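Local coordinates for aminofutalosine deaminase (Helicobacter pylori, PDB 7LKK), which deaminates aminofutalosine in the menaquinone pathway, as an iron-bound, metal-dependent hydrolase of the amidohydrolase family, at residues A[145-150]-A[180-185]. Sequence-based numbering, arbitrary orientation. Where two conformers were deposited one is given.
Sequences LLKESP and KDLEDQ
K147 alone carries the 145-150 side of this contact, its ammonium group reaching both L182 and D184. NZ donates to L182 O over 2.9 Å, sitting to one side of the C=O (C=O...NZ angle 128°) and tilted 22° from the carbonyl plane. The same nitrogen lies 3.4 Å from D184 OD2, a salt bridge at longer range; K147 CE is slightly nearer, 3.3 Å from D184 OD2, so this oxygen lies alongside the end of the lysine chain. Hydrocarbon contact is thin: K147 CD rests 4.0 Å from L182 CB, the two side chains crossing at about a right angle. A bend at chi3 (58°) in the otherwise extended lysine chain carries NZ to these oxygens.

A type I turn from K180 to E183, closed by E183 N to K180 O (3.2 Å), presents L182 O, and a salt bridge from K180 NZ to E183 OE1 (2.9 Å) spans its ends. D184 OD1 accepts from K186 N, which anchors the carboxylate while OD2 meets the lysine. On the 145-150 segment, S149 N bonds L146 O (3.0 Å) where helix 143-147 ends. This surface contact ties the short helix before strand 152-159 to the loop entering strand 187-193, in a TIM-barrel amidohydrolase whose iron site lies elsewhere.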
# COMPACT_ATOMS: atom_id res chain seq x y z
N LEU A 145 -29.75 0.19 -4.31
CA LEU A 145 -29.06 -0.31 -3.12
C LEU A 145 -28.53 0.83 -2.27
O LEU A 145 -28.57 0.76 -1.03
CB LEU A 145 -27.93 -1.25 -3.54
CG LEU A 145 -28.39 -2.58 -4.14
CD1 LEU A 145 -27.21 -3.38 -4.66
CD2 LEU A 145 -29.17 -3.38 -3.11
N LEU A 146 -28.03 1.89 -2.90
CA LEU A 146 -27.56 3.06 -2.17
C LEU A 146 -28.68 3.67 -1.33
O LEU A 146 -28.47 4.04 -0.17
CB LEU A 146 -26.99 4.10 -3.14
CG LEU A 146 -25.56 3.90 -3.63
CD1 LEU A 146 -25.16 5.02 -4.57
CD2 LEU A 146 -24.60 3.82 -2.45
N LYS A 147 -29.88 3.82 -1.91
CA LYS A 147 -30.97 4.47 -1.19
C LYS A 147 -31.36 3.72 0.08
O LYS A 147 -31.58 4.35 1.13
CB LYS A 147 -32.18 4.61 -2.11
CG LYS A 147 -32.05 5.72 -3.14
CD LYS A 147 -33.40 6.20 -3.63
CE LYS A 147 -34.26 6.70 -2.48
NZ LYS A 147 -35.43 7.49 -2.95
N GLU A 148 -31.44 2.39 0.04
CA GLU A 148 -31.77 1.65 1.25
C GLU A 148 -30.54 1.34 2.10
O GLU A 148 -30.66 0.58 3.07
CB GLU A 148 -32.57 0.38 0.96
CG GLU A 148 -32.32 -0.32 -0.35
CD GLU A 148 -33.19 -1.57 -0.46
OE1 GLU A 148 -32.92 -2.55 0.27
OE2 GLU A 148 -34.15 -1.56 -1.25
N SER A 149 -29.38 1.87 1.75
CA SER A 149 -28.25 1.85 2.65
C SER A 149 -28.27 3.09 3.53
O SER A 149 -28.91 4.09 3.19
CB SER A 149 -26.94 1.79 1.86
OG SER A 149 -26.57 3.07 1.40
N PRO A 150 -27.60 3.06 4.69
CA PRO A 150 -27.52 4.27 5.52
C PRO A 150 -26.55 5.32 5.01
O PRO A 150 -26.42 6.37 5.64
CB PRO A 150 -27.07 3.72 6.88
CG PRO A 150 -26.35 2.46 6.57
CD PRO A 150 -27.02 1.88 5.35
N LYS A 180 -33.43 12.61 -10.32
CA LYS A 180 -33.94 13.72 -9.52
C LYS A 180 -35.17 13.30 -8.72
O LYS A 180 -35.35 13.74 -7.58
CB LYS A 180 -34.27 14.91 -10.41
CG LYS A 180 -33.07 15.76 -10.80
CD LYS A 180 -32.47 16.47 -9.59
CE LYS A 180 -33.37 17.60 -9.11
NZ LYS A 180 -32.68 18.45 -8.10
N ASP A 181 -36.03 12.46 -9.30
CA ASP A 181 -37.24 12.04 -8.61
C ASP A 181 -36.96 11.08 -7.46
O ASP A 181 -37.88 10.79 -6.69
CB ASP A 181 -38.21 11.40 -9.61
CG ASP A 181 -38.80 12.40 -10.58
OD1 ASP A 181 -38.75 13.62 -10.29
OD2 ASP A 181 -39.33 11.98 -11.63
N LEU A 182 -35.73 10.61 -7.31
CA LEU A 182 -35.35 9.74 -6.21
C LEU A 182 -34.63 10.49 -5.09
O LEU A 182 -34.26 9.88 -4.09
CB LEU A 182 -34.47 8.60 -6.71
CG LEU A 182 -35.12 7.64 -7.71
CD1 LEU A 182 -34.09 6.71 -8.34
CD2 LEU A 182 -36.23 6.84 -7.04
N GLU A 183 -34.43 11.80 -5.25
CA GLU A 183 -33.73 12.57 -4.23
C GLU A 183 -34.50 12.56 -2.91
O GLU A 183 -35.73 12.61 -2.89
CB GLU A 183 -33.54 14.02 -4.70
CG GLU A 183 -32.29 14.24 -5.54
CD GLU A 183 -32.07 15.71 -5.86
OE1 GLU A 183 -33.07 16.43 -6.08
OE2 GLU A 183 -30.90 16.15 -5.88
N ASP A 184 -33.76 12.49 -1.81
CA ASP A 184 -34.33 12.64 -0.48
C ASP A 184 -33.25 13.23 0.43
O ASP A 184 -32.29 13.83 -0.05
CB ASP A 184 -34.88 11.29 0.03
CG ASP A 184 -33.85 10.17 -0.01
OD1 ASP A 184 -32.63 10.44 0.07
OD2 ASP A 184 -34.26 8.99 -0.11
N GLN A 185 -33.41 13.06 1.74
CA GLN A 185 -32.44 13.61 2.68
C GLN A 185 -31.10 12.89 2.61
O GLN A 185 -30.10 13.42 3.11
CB GLN A 185 -33.00 13.54 4.10
CG GLN A 185 -34.10 14.55 4.37
CD GLN A 185 -34.95 14.17 5.56
OE1 GLN A 185 -34.44 13.84 6.63
NE2 GLN A 185 -36.27 14.21 5.38